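Local coordinates for arginine 3rd transport system periplasmic binding protein (Legionella pneumophila subsp. pneumophila str. Philadelphia 1, PDB 3KZG) that probably binds arginine in the periplasm and delivers it to a membrane transport system for uptake, at residues P14-W19 with D158-K163; Y27-D32 with R223-Y228; S90-I95 with A154-Y159; G114-T119 with E138-M143. One frame throughout, in Å; residues are numbered along the deposited sequence.

Contact 1: residues P14-W19 with D158-K163; sequences PPFEVW and DYEAAK
The ring of Phe16 is met obliquely by two methylene carbons, CB of Glu160 and CB of Asp158, while Tyr193 meets the same ring edge-to-face from elsewhere in the chain. The contact bridges the two lobes of a periplasmic binding protein: 14-19 follows strand 4-13 of one lobe, and 158-163 is the junction of strand 154-158 with helix 159-166 in the other. Phe16 CZ comes to 3.9 Å from Glu160 CB, and CE2 to 4.1 Å from Asp158 CB. The first torsion sets CG of Phe16 anti to the carbonyl carbon (chi1 -63°); it is the CE2 and CZ rim of the ring that reaches the start of the helix. Both acids offer it carbon rather than charge. Glu160 bends at chi2 and carries its carboxylate away, whereas the buried carboxylate of Asp158 is held by Tyr121 through OD1 and by Asn13, from the other lobe, through OD2.

The rest of the loop's approach comes from Pro14 and Pro15, and the peptide bond before Pro15 is cis, which proline tolerates better than other residues. Pro15 CD sits 3.4 Å from Glu160 O, a carbonyl of the first helical turn. Ala161 suits a site where backbone approaches backbone, its small CB admitting the loop: its CA makes a CH...O contact to Pro14 O at 3.6 Å, with 140° at the hydrogen.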
# COMPACT_ATOMS: atom_id res chain seq x y z
N PRO A 14 -10.81 -13.54 26.27
CA PRO A 14 -10.47 -12.31 25.56
C PRO A 14 -9.05 -12.45 25.03
O PRO A 14 -8.23 -13.16 25.62
CB PRO A 14 -10.60 -11.24 26.65
CG PRO A 14 -10.29 -12.01 27.92
CD PRO A 14 -11.05 -13.28 27.70
N PRO A 15 -8.73 -11.77 23.92
CA PRO A 15 -9.59 -10.89 23.14
C PRO A 15 -10.41 -11.57 22.05
O PRO A 15 -10.97 -10.89 21.19
CB PRO A 15 -8.60 -9.90 22.54
CG PRO A 15 -7.47 -10.80 22.20
CD PRO A 15 -7.34 -11.69 23.43
N PHE A 16 -10.48 -12.90 22.07
CA PHE A 16 -11.23 -13.65 21.05
C PHE A 16 -12.75 -13.55 21.25
O PHE A 16 -13.50 -13.26 20.31
CB PHE A 16 -10.77 -15.10 21.03
CG PHE A 16 -9.33 -15.26 20.63
CD1 PHE A 16 -8.95 -15.20 19.30
CD2 PHE A 16 -8.34 -15.40 21.60
CE1 PHE A 16 -7.61 -15.27 18.92
CE2 PHE A 16 -6.99 -15.47 21.24
CZ PHE A 16 -6.62 -15.41 19.90
N GLU A 17 -13.21 -13.81 22.46
CA GLU A 17 -14.62 -13.68 22.78
C GLU A 17 -14.84 -13.68 24.28
O GLU A 17 -14.08 -14.27 25.05
CB GLU A 17 -15.47 -14.79 22.15
CG GLU A 17 -15.19 -16.19 22.65
CD GLU A 17 -14.23 -16.93 21.75
OE1 GLU A 17 -13.98 -16.42 20.64
OE2 GLU A 17 -13.74 -18.00 22.14
N VAL A 18 -15.90 -13.00 24.69
CA VAL A 18 -16.29 -12.91 26.09
C VAL A 18 -17.81 -12.85 26.13
O VAL A 18 -18.44 -12.04 25.45
CB VAL A 18 -15.74 -11.63 26.72
CG1 VAL A 18 -14.24 -11.70 26.88
CG2 VAL A 18 -16.10 -10.49 25.85
N TRP A 19 -18.39 -13.74 26.92
CA TRP A 19 -19.84 -13.82 27.09
C TRP A 19 -20.22 -13.08 28.38
O TRP A 19 -19.66 -13.36 29.44
CB TRP A 19 -20.24 -15.28 27.17
CG TRP A 19 -21.67 -15.53 27.49
CD1 TRP A 19 -22.74 -15.30 26.68
CD2 TRP A 19 -22.18 -16.09 28.70
NE1 TRP A 19 -23.90 -15.70 27.32
CE2 TRP A 19 -23.58 -16.18 28.55
CE3 TRP A 19 -21.59 -16.53 29.89
CZ2 TRP A 19 -24.41 -16.70 29.56
CZ3 TRP A 19 -22.42 -17.05 30.90
CH2 TRP A 19 -23.81 -17.13 30.72
N ASP A 158 -3.17 -19.09 24.87
CA ASP A 158 -3.02 -18.44 23.57
C ASP A 158 -2.14 -17.19 23.74
O ASP A 158 -2.26 -16.46 24.73
CB ASP A 158 -4.38 -18.02 23.01
CG ASP A 158 -5.36 -19.19 22.89
OD1 ASP A 158 -5.03 -20.20 22.23
OD2 ASP A 158 -6.48 -19.09 23.45
N TYR A 159 -1.27 -16.94 22.76
CA TYR A 159 -0.39 -15.79 22.79
C TYR A 159 -1.13 -14.45 22.92
O TYR A 159 -0.79 -13.63 23.78
CB TYR A 159 0.49 -15.77 21.53
CG TYR A 159 1.31 -14.51 21.38
CD1 TYR A 159 2.33 -14.21 22.28
CD2 TYR A 159 1.04 -13.60 20.36
CE1 TYR A 159 3.06 -13.03 22.19
CE2 TYR A 159 1.77 -12.41 20.25
CZ TYR A 159 2.78 -12.13 21.17
OH TYR A 159 3.49 -10.96 21.08
N GLU A 160 -2.14 -14.22 22.08
CA GLU A 160 -2.89 -12.97 22.15
C GLU A 160 -3.70 -12.85 23.45
O GLU A 160 -4.01 -11.75 23.89
CB GLU A 160 -3.85 -12.81 20.96
CG GLU A 160 -3.19 -12.60 19.60
CD GLU A 160 -2.22 -11.43 19.57
OE1 GLU A 160 -2.36 -10.50 20.38
OE2 GLU A 160 -1.30 -11.45 18.72
N ALA A 161 -4.04 -13.99 24.04
CA ALA A 161 -4.78 -13.99 25.30
C ALA A 161 -3.82 -13.60 26.42
O ALA A 161 -4.18 -12.86 27.33
CB ALA A 161 -5.37 -15.38 25.59
N ALA A 162 -2.59 -14.09 26.33
CA ALA A 162 -1.56 -13.79 27.32
C ALA A 162 -1.22 -12.30 27.30
O ALA A 162 -1.11 -11.67 28.34
CB ALA A 162 -0.30 -14.62 27.06
N LYS A 163 -1.06 -11.76 26.10
CA LYS A 163 -0.75 -10.34 25.94
C LYS A 163 -1.89 -9.48 26.46
O LYS A 163 -1.67 -8.44 27.08
CB LYS A 163 -0.49 -10.01 24.47
CG LYS A 163 0.86 -10.45 23.95
CD LYS A 163 1.24 -9.65 22.72
CE LYS A 163 1.34 -8.17 23.04
NZ LYS A 163 1.67 -7.36 21.83

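Contact 2: residues Y27-D32 with R223-Y228; sequences YGFDID and RLYSEY
Tyr228 lays one face of its ring over Phe29, whose CB stands 3.8 Å from the centroid of the tyrosine ring and almost directly above it, a CH-pi contact. The phenyl group beyond CB turns its edge toward that same face: the pair is an offset edge-to-face one, with planes 78° apart. Phe29 CD1 approaches Tyr228 CD2 to 3.5 Å. CG of Phe29 is anti to its backbone N (chi1 -178°), and further out CE1 touches the branch carbon CG of Leu224 at 3.6 Å. Leu224 touches Asp32 as well, its CD1 lying 3.8 Å from Asp32 CB.

The contact fastens helix 220-228 to the beginning of helix 29-40, so that in this bilobal binding-protein fold the last helix of the modelled chain packs against an N-terminal one. Tyr225, on the same helix, also packs on Ala217 of a second subunit.

The polar end of Tyr228 gives the contact its one hydrogen bond between the segments: OH donates to Asp32 OD2 at 2.6 Å, approaching from 45° above the carboxylate plane. Tyrosine suits this place because its ring packs on Phe29 while its hydroxyl still reaches the first turn of the helix. Gly28, the N-cap residue, has a positive phi at which a CB would press on the carbonyl oxygen of Tyr27; Gly28 C lies 3.1 Å from Tyr228 OH.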
# COMPACT_ATOMS: atom_id res chain seq x y z
N TYR A 27 -18.57 -9.95 22.50
CA TYR A 27 -17.58 -9.12 21.84
C TYR A 27 -16.21 -9.80 21.82
O TYR A 27 -15.91 -10.63 22.68
CB TYR A 27 -17.50 -7.75 22.50
CG TYR A 27 -16.85 -7.72 23.86
CD1 TYR A 27 -15.46 -7.69 23.99
CD2 TYR A 27 -17.62 -7.69 25.03
CE1 TYR A 27 -14.85 -7.63 25.24
CE2 TYR A 27 -17.02 -7.63 26.28
CZ TYR A 27 -15.63 -7.60 26.38
OH TYR A 27 -15.03 -7.56 27.61
N GLY A 28 -15.41 -9.44 20.83
CA GLY A 28 -14.08 -10.01 20.70
C GLY A 28 -13.77 -10.21 19.23
O GLY A 28 -14.65 -10.08 18.38
N PHE A 29 -12.52 -10.54 18.91
CA PHE A 29 -12.13 -10.74 17.53
C PHE A 29 -12.92 -11.84 16.81
O PHE A 29 -13.36 -11.64 15.68
CB PHE A 29 -10.64 -11.07 17.44
CG PHE A 29 -10.15 -11.23 16.03
CD1 PHE A 29 -9.98 -10.13 15.20
CD2 PHE A 29 -9.88 -12.50 15.52
CE1 PHE A 29 -9.55 -10.28 13.89
CE2 PHE A 29 -9.45 -12.66 14.20
CZ PHE A 29 -9.28 -11.55 13.38
N ASP A 30 -13.09 -13.00 17.45
CA ASP A 30 -13.83 -14.10 16.81
C ASP A 30 -15.25 -13.69 16.49
O ASP A 30 -15.80 -14.07 15.45
CB ASP A 30 -13.86 -15.35 17.70
CG ASP A 30 -12.57 -16.12 17.69
OD1 ASP A 30 -11.82 -15.99 16.70
OD2 ASP A 30 -12.30 -16.87 18.65
N ILE A 31 -15.86 -12.93 17.39
CA ILE A 31 -17.23 -12.49 17.19
C ILE A 31 -17.34 -11.63 15.95
O ILE A 31 -18.17 -11.89 15.08
CB ILE A 31 -17.75 -11.69 18.41
CG1 ILE A 31 -17.56 -12.49 19.70
CG2 ILE A 31 -19.22 -11.32 18.20
CD1 ILE A 31 -18.13 -13.89 19.67
N ASP A 32 -16.49 -10.60 15.87
CA ASP A 32 -16.50 -9.69 14.73
C ASP A 32 -16.18 -10.39 13.41
O ASP A 32 -16.77 -10.09 12.38
CB ASP A 32 -15.50 -8.54 14.95
CG ASP A 32 -15.87 -7.63 16.12
OD1 ASP A 32 -17.05 -7.59 16.52
OD2 ASP A 32 -14.96 -6.94 16.64
N ARG A 223 -7.96 -4.77 8.19
CA ARG A 223 -8.50 -3.72 9.05
C ARG A 223 -8.95 -4.29 10.40
O ARG A 223 -8.59 -3.77 11.45
CB ARG A 223 -9.67 -3.01 8.37
CG ARG A 223 -10.23 -1.85 9.18
CD ARG A 223 -11.25 -1.01 8.41
NE ARG A 223 -12.42 -1.78 8.01
CZ ARG A 223 -12.55 -2.41 6.84
NH1 ARG A 223 -11.58 -2.36 5.94
NH2 ARG A 223 -13.66 -3.09 6.58
N LEU A 224 -9.73 -5.37 10.37
CA LEU A 224 -10.19 -5.97 11.61
C LEU A 224 -9.02 -6.50 12.43
O LEU A 224 -8.89 -6.20 13.62
CB LEU A 224 -11.17 -7.10 11.32
CG LEU A 224 -11.72 -7.80 12.55
CD1 LEU A 224 -12.53 -6.81 13.40
CD2 LEU A 224 -12.58 -8.98 12.12
N TYR A 225 -8.17 -7.29 11.79
CA TYR A 225 -7.02 -7.86 12.46
C TYR A 225 -6.15 -6.81 13.15
O TYR A 225 -5.74 -6.98 14.30
CB TYR A 225 -6.16 -8.64 11.46
CG TYR A 225 -5.00 -9.36 12.09
CD1 TYR A 225 -5.14 -10.66 12.56
CD2 TYR A 225 -3.77 -8.73 12.26
CE1 TYR A 225 -4.07 -11.32 13.17
CE2 TYR A 225 -2.71 -9.37 12.87
CZ TYR A 225 -2.86 -10.66 13.32
OH TYR A 225 -1.80 -11.28 13.93
N SER A 226 -5.89 -5.71 12.44
CA SER A 226 -5.05 -4.65 12.99
C SER A 226 -5.68 -3.95 14.18
O SER A 226 -4.98 -3.52 15.09
CB SER A 226 -4.70 -3.64 11.89
OG SER A 226 -5.85 -2.97 11.41
N GLU A 227 -7.01 -3.84 14.19
CA GLU A 227 -7.72 -3.19 15.29
C GLU A 227 -7.49 -3.95 16.60
O GLU A 227 -7.51 -3.36 17.68
CB GLU A 227 -9.23 -3.13 15.01
CG GLU A 227 -9.62 -2.40 13.74
CD GLU A 227 -11.13 -2.30 13.57
OE1 GLU A 227 -11.77 -1.50 14.30
OE2 GLU A 227 -11.68 -3.01 12.71
N TYR A 228 -7.27 -5.25 16.50
CA TYR A 228 -7.07 -6.10 17.66
C TYR A 228 -5.63 -6.44 17.99
O TYR A 228 -5.23 -6.40 19.15
CB TYR A 228 -7.83 -7.42 17.49
CG TYR A 228 -9.29 -7.36 17.81
CD1 TYR A 228 -9.75 -7.57 19.11
CD2 TYR A 228 -10.23 -7.09 16.82
CE1 TYR A 228 -11.11 -7.52 19.41
CE2 TYR A 228 -11.58 -7.04 17.10
CZ TYR A 228 -12.02 -7.25 18.40
OH TYR A 228 -13.37 -7.22 18.67

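Contact 3: residues S90-I95 with A154-Y159; sequences SNSQYI and ASLMDY
Strands 91-95 and 154-158 run antiparallel, their axes at 153°, with Gln93 facing Met157 and Ile95 facing Ser155 as hydrogen-bonded pairs, and Tyr94 facing Leu156 as a non-hydrogen-bonded pair. They are neighbours inside the five-stranded mixed sheet of one lobe of the binding-protein fold, flanked by strands 112-116 and 180-188. Ile95 N binds Ser155 O at 2.9 Å, and Ser155 N returns a bond to Ile95 O. Around the other pair Gln93 N reaches Met157 O at 2.8 Å and Met157 N reaches Gln93 O at 3.2 Å. Beyond Ser92 and Asp158, whose side chains diverge, Tyr159 N still bonds to Asn91 O although helix 159-166 is already beginning.

On the face carrying Tyr94 and Leu156, Leu156 CD1 stands above the centre of the phenol ring, 3.8 Å from its centroid, a CH-pi contact. Leucine and an aromatic ring suit this buried face, which helix 121-127 covers; the tyrosine hydroxyl is bonded to Glu128. Ser92 OG is bonded to Gln124.

The other face joins Ile95 CG2 to CE of Met157, a selenomethionine, at 3.6 Å; Met157 also packs on Met143 and Leu144 of helix 140-148. Gln93 lies alongside Tyr159, OE1 at the ring's edge, 3.5 Å from CD1. Its amide is fixed by the opposite branch: NE2, which also bonds to Gly184 O, donates to Tyr94 O at 3.0 Å and nearly straight, 174° at the hydrogen.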
# COMPACT_ATOMS: atom_id res chain seq x y z
N SER A 90 -1.51 -19.55 14.92
CA SER A 90 -1.72 -19.95 16.30
C SER A 90 -0.40 -20.13 17.05
O SER A 90 0.45 -20.93 16.66
CB SER A 90 -2.55 -21.24 16.38
OG SER A 90 -1.92 -22.31 15.68
N ASN A 91 -0.24 -19.38 18.13
CA ASN A 91 0.96 -19.47 18.96
C ASN A 91 0.56 -19.53 20.42
O ASN A 91 -0.42 -18.91 20.83
CB ASN A 91 1.87 -18.24 18.77
CG ASN A 91 2.30 -18.05 17.33
OD1 ASN A 91 1.68 -17.29 16.59
ND2 ASN A 91 3.36 -18.73 16.94
N SER A 92 1.31 -20.29 21.21
CA SER A 92 1.04 -20.39 22.64
C SER A 92 2.04 -19.47 23.35
O SER A 92 3.00 -18.99 22.74
CB SER A 92 1.22 -21.84 23.13
OG SER A 92 2.56 -22.27 23.04
N GLN A 93 1.81 -19.22 24.64
CA GLN A 93 2.68 -18.34 25.40
C GLN A 93 2.63 -18.63 26.90
O GLN A 93 1.55 -18.80 27.47
CB GLN A 93 2.27 -16.88 25.16
CG GLN A 93 2.98 -15.84 26.04
CD GLN A 93 4.44 -15.64 25.66
OE1 GLN A 93 4.75 -15.26 24.54
NE2 GLN A 93 5.33 -15.90 26.61
N TYR A 94 3.80 -18.71 27.53
CA TYR A 94 3.85 -18.96 28.96
C TYR A 94 3.70 -17.62 29.68
O TYR A 94 4.34 -16.63 29.30
CB TYR A 94 5.18 -19.62 29.37
CG TYR A 94 5.22 -21.12 29.13
CD1 TYR A 94 4.56 -22.00 29.99
CD2 TYR A 94 5.91 -21.65 28.04
CE1 TYR A 94 4.60 -23.38 29.78
CE2 TYR A 94 5.95 -23.03 27.81
CZ TYR A 94 5.29 -23.89 28.69
OH TYR A 94 5.33 -25.25 28.46
N ILE A 95 2.85 -17.59 30.69
CA ILE A 95 2.60 -16.39 31.47
C ILE A 95 2.57 -16.76 32.95
O ILE A 95 2.17 -17.86 33.31
CB ILE A 95 1.26 -15.74 31.06
CG1 ILE A 95 1.04 -14.44 31.85
CG2 ILE A 95 0.10 -16.72 31.29
CD1 ILE A 95 -0.15 -13.64 31.38
N ALA A 154 2.71 -21.38 36.68
CA ALA A 154 2.54 -20.62 35.45
C ALA A 154 1.43 -21.23 34.63
O ALA A 154 0.90 -22.29 34.97
CB ALA A 154 3.84 -20.62 34.65
N SER A 155 1.10 -20.57 33.53
CA SER A 155 0.05 -21.01 32.64
C SER A 155 0.48 -20.89 31.17
O SER A 155 1.18 -19.95 30.80
CB SER A 155 -1.21 -20.17 32.89
OG SER A 155 -2.20 -20.42 31.91
N LEU A 156 0.07 -21.86 30.36
CA LEU A 156 0.37 -21.85 28.93
C LEU A 156 -0.99 -21.65 28.27
O LEU A 156 -1.88 -22.49 28.41
CB LEU A 156 1.00 -23.18 28.48
CG LEU A 156 1.34 -23.30 26.99
CD1 LEU A 156 2.25 -22.15 26.57
CD2 LEU A 156 2.01 -24.63 26.71
N MSE A 157 -1.15 -20.52 27.58
CA MSE A 157 -2.40 -20.17 26.91
C MSE A 157 -2.11 -19.52 25.56
O MSE A 157 -0.96 -19.43 25.14
CB MSE A 157 -3.21 -19.20 27.79
CG MSE A 157 -2.52 -17.86 28.09
SE MSE A 157 -3.50 -16.71 29.33
CE MSE A 157 -3.28 -17.76 30.97
N ASP A 158 -3.17 -19.09 24.87
CA ASP A 158 -3.02 -18.44 23.57
C ASP A 158 -2.14 -17.19 23.74
O ASP A 158 -2.26 -16.46 24.73
CB ASP A 158 -4.38 -18.02 23.01
CG ASP A 158 -5.36 -19.19 22.89
OD1 ASP A 158 -5.03 -20.20 22.23
OD2 ASP A 158 -6.48 -19.09 23.45
N TYR A 159 -1.27 -16.94 22.76
CA TYR A 159 -0.39 -15.79 22.79
C TYR A 159 -1.13 -14.45 22.92
O TYR A 159 -0.79 -13.63 23.78
CB TYR A 159 0.49 -15.77 21.53
CG TYR A 159 1.31 -14.51 21.38
CD1 TYR A 159 2.33 -14.21 22.28
CD2 TYR A 159 1.04 -13.60 20.36
CE1 TYR A 159 3.06 -13.03 22.19
CE2 TYR A 159 1.77 -12.41 20.25
CZ TYR A 159 2.78 -12.13 21.17
OH TYR A 159 3.49 -10.96 21.08

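Contact 4: residues G114-T119 with E138-M143; sequences GVRKGT and ELIQDM
With CG anti to the backbone N (chi1 -169°) and the chain extended as far as NE, Arg116 runs past Ile140, whose CG1 is anti to its own carbonyl carbon (chi1 -66°) and whose CD1 meets Arg116 CD at 3.4 Å. Ile140 CG1 sits 3.6 Å above one face of the guanidinium, toward its rim, so an aliphatic branch covers a flat charged group. At the edge, Arg116 NE donates to a water at 2.6 Å, and that water in turn donates a hydrogen bond to Glu138 O.

Strand 112-116 lies in the sheet between strands 133-137 and 154-158, both parallel to it, and helix 140-148 is the crossover joining those two in a beta-alpha-beta unit; the contact is where that helix begins to pass over the middle strand. Met143, a selenomethionine, lays SE on the strand backbone, 3.6 Å from Val115 C. Gly114 suits this spot, since a CB there would lie tight against Met143 CG.

A second water links the loops, donating to Lys117 O and Glu138 O, both at 2.7 Å. Toward the more exposed end Lys117 and Glu138 lie side by side, in a long salt bridge of 3.9 Å between NZ and OE2. Arg116 to Thr119 form a type II turn with Gly118 at its positive-phi position, and Thr119 OG1 donates to Arg116 O at 2.8 Å.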
# COMPACT_ATOMS: atom_id res chain seq x y z
N GLY A 114 -0.59 -24.55 34.41
CA GLY A 114 -2.02 -24.56 34.21
C GLY A 114 -2.33 -24.54 32.72
O GLY A 114 -1.61 -23.91 31.94
N VAL A 115 -3.38 -25.24 32.32
CA VAL A 115 -3.78 -25.31 30.92
C VAL A 115 -5.30 -25.35 30.79
O VAL A 115 -5.98 -25.86 31.68
CB VAL A 115 -3.15 -26.56 30.24
CG1 VAL A 115 -3.94 -26.93 29.00
CG2 VAL A 115 -1.70 -26.27 29.86
N ARG A 116 -5.82 -24.81 29.69
CA ARG A 116 -7.26 -24.80 29.46
C ARG A 116 -7.69 -26.15 28.90
O ARG A 116 -7.25 -26.56 27.82
CB ARG A 116 -7.62 -23.70 28.45
CG ARG A 116 -9.11 -23.40 28.30
CD ARG A 116 -9.34 -22.44 27.15
NE ARG A 116 -10.68 -21.86 27.15
CZ ARG A 116 -11.16 -21.06 26.21
NH1 ARG A 116 -10.40 -20.74 25.16
NH2 ARG A 116 -12.38 -20.56 26.31
N LYS A 117 -8.55 -26.86 29.64
CA LYS A 117 -9.02 -28.17 29.21
C LYS A 117 -9.64 -28.15 27.82
O LYS A 117 -10.51 -27.34 27.54
CB LYS A 117 -10.05 -28.71 30.22
CG LYS A 117 -10.52 -30.13 29.90
CD LYS A 117 -11.55 -30.64 30.90
CE LYS A 117 -11.92 -32.09 30.60
NZ LYS A 117 -12.93 -32.63 31.55
N GLY A 118 -9.18 -29.05 26.95
CA GLY A 118 -9.70 -29.10 25.59
C GLY A 118 -8.72 -28.61 24.54
O GLY A 118 -8.88 -28.88 23.36
N THR A 119 -7.69 -27.88 24.98
CA THR A 119 -6.68 -27.37 24.06
C THR A 119 -5.53 -28.36 23.95
O THR A 119 -5.44 -29.31 24.73
CB THR A 119 -6.07 -26.02 24.53
OG1 THR A 119 -5.33 -26.23 25.74
CG2 THR A 119 -7.15 -24.99 24.76
N GLU A 138 -11.10 -26.05 33.41
CA GLU A 138 -12.18 -25.98 32.44
C GLU A 138 -12.45 -24.54 31.99
O GLU A 138 -12.77 -24.31 30.83
CB GLU A 138 -13.46 -26.61 33.00
CG GLU A 138 -13.35 -28.12 33.22
CD GLU A 138 -14.68 -28.75 33.58
OE1 GLU A 138 -15.30 -28.31 34.58
OE2 GLU A 138 -15.11 -29.69 32.88
N LEU A 139 -12.33 -23.59 32.91
CA LEU A 139 -12.54 -22.18 32.60
C LEU A 139 -11.24 -21.39 32.73
O LEU A 139 -10.41 -21.69 33.58
CB LEU A 139 -13.58 -21.54 33.53
CG LEU A 139 -15.02 -22.04 33.52
CD1 LEU A 139 -15.08 -23.39 34.21
CD2 LEU A 139 -15.91 -21.04 34.24
N ILE A 140 -11.09 -20.37 31.89
CA ILE A 140 -9.91 -19.52 31.93
C ILE A 140 -9.88 -18.81 33.29
O ILE A 140 -8.81 -18.58 33.86
CB ILE A 140 -9.95 -18.46 30.80
CG1 ILE A 140 -9.85 -19.14 29.43
CG2 ILE A 140 -8.83 -17.44 30.99
CD1 ILE A 140 -8.54 -19.86 29.18
N GLN A 141 -11.05 -18.47 33.82
CA GLN A 141 -11.13 -17.77 35.11
C GLN A 141 -10.52 -18.60 36.24
O GLN A 141 -9.83 -18.06 37.10
CB GLN A 141 -12.58 -17.43 35.46
CG GLN A 141 -13.31 -16.62 34.41
CD GLN A 141 -14.09 -17.50 33.46
OE1 GLN A 141 -13.53 -18.35 32.77
NE2 GLN A 141 -15.41 -17.31 33.42
N ASP A 142 -10.79 -19.90 36.22
CA ASP A 142 -10.27 -20.83 37.23
C ASP A 142 -8.76 -20.91 37.12
O ASP A 142 -8.04 -20.94 38.12
CB ASP A 142 -10.85 -22.23 37.01
CG ASP A 142 -12.36 -22.29 37.20
OD1 ASP A 142 -12.98 -23.28 36.74
OD2 ASP A 142 -12.92 -21.36 37.81
N MSE A 143 -8.28 -20.97 35.88
CA MSE A 143 -6.85 -21.07 35.64
C MSE A 143 -6.10 -19.84 36.14
O MSE A 143 -5.06 -19.96 36.77
CB MSE A 143 -6.60 -21.27 34.15
CG MSE A 143 -5.13 -21.36 33.80
SE MSE A 143 -4.90 -21.93 32.00
CE MSE A 143 -5.67 -20.41 31.09
O HOH W 1 -12.21 -22.24 29.26
O HOH W 2 -12.58 -26.11 28.81

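Contacts 3 and 4 belong to one sheet, where strands 154-158 and 112-116 are neighbours; backbone hydrogen bonds dominate the first, helix-on-strand packing and waters the second. Contact 1 shares Asp158 and Tyr159 with contact 3, so the strand that pairs within its lobe also leads into the helix that meets the other lobe; its two segments touch by van der Waals and CH...O contacts, with the Asp158 carboxylate bonded to Asn13 beside them. Contact 2 is partly buried and lies in that other lobe; it combines aromatic packing with a side-chain hydrogen bond. Contacts 1, 3 and 4 are largely buried, though contact 4 has a charged pair, Lys117 with Glu138. Pro15 O and Phe29 N probably bond contact 1 to contact 2.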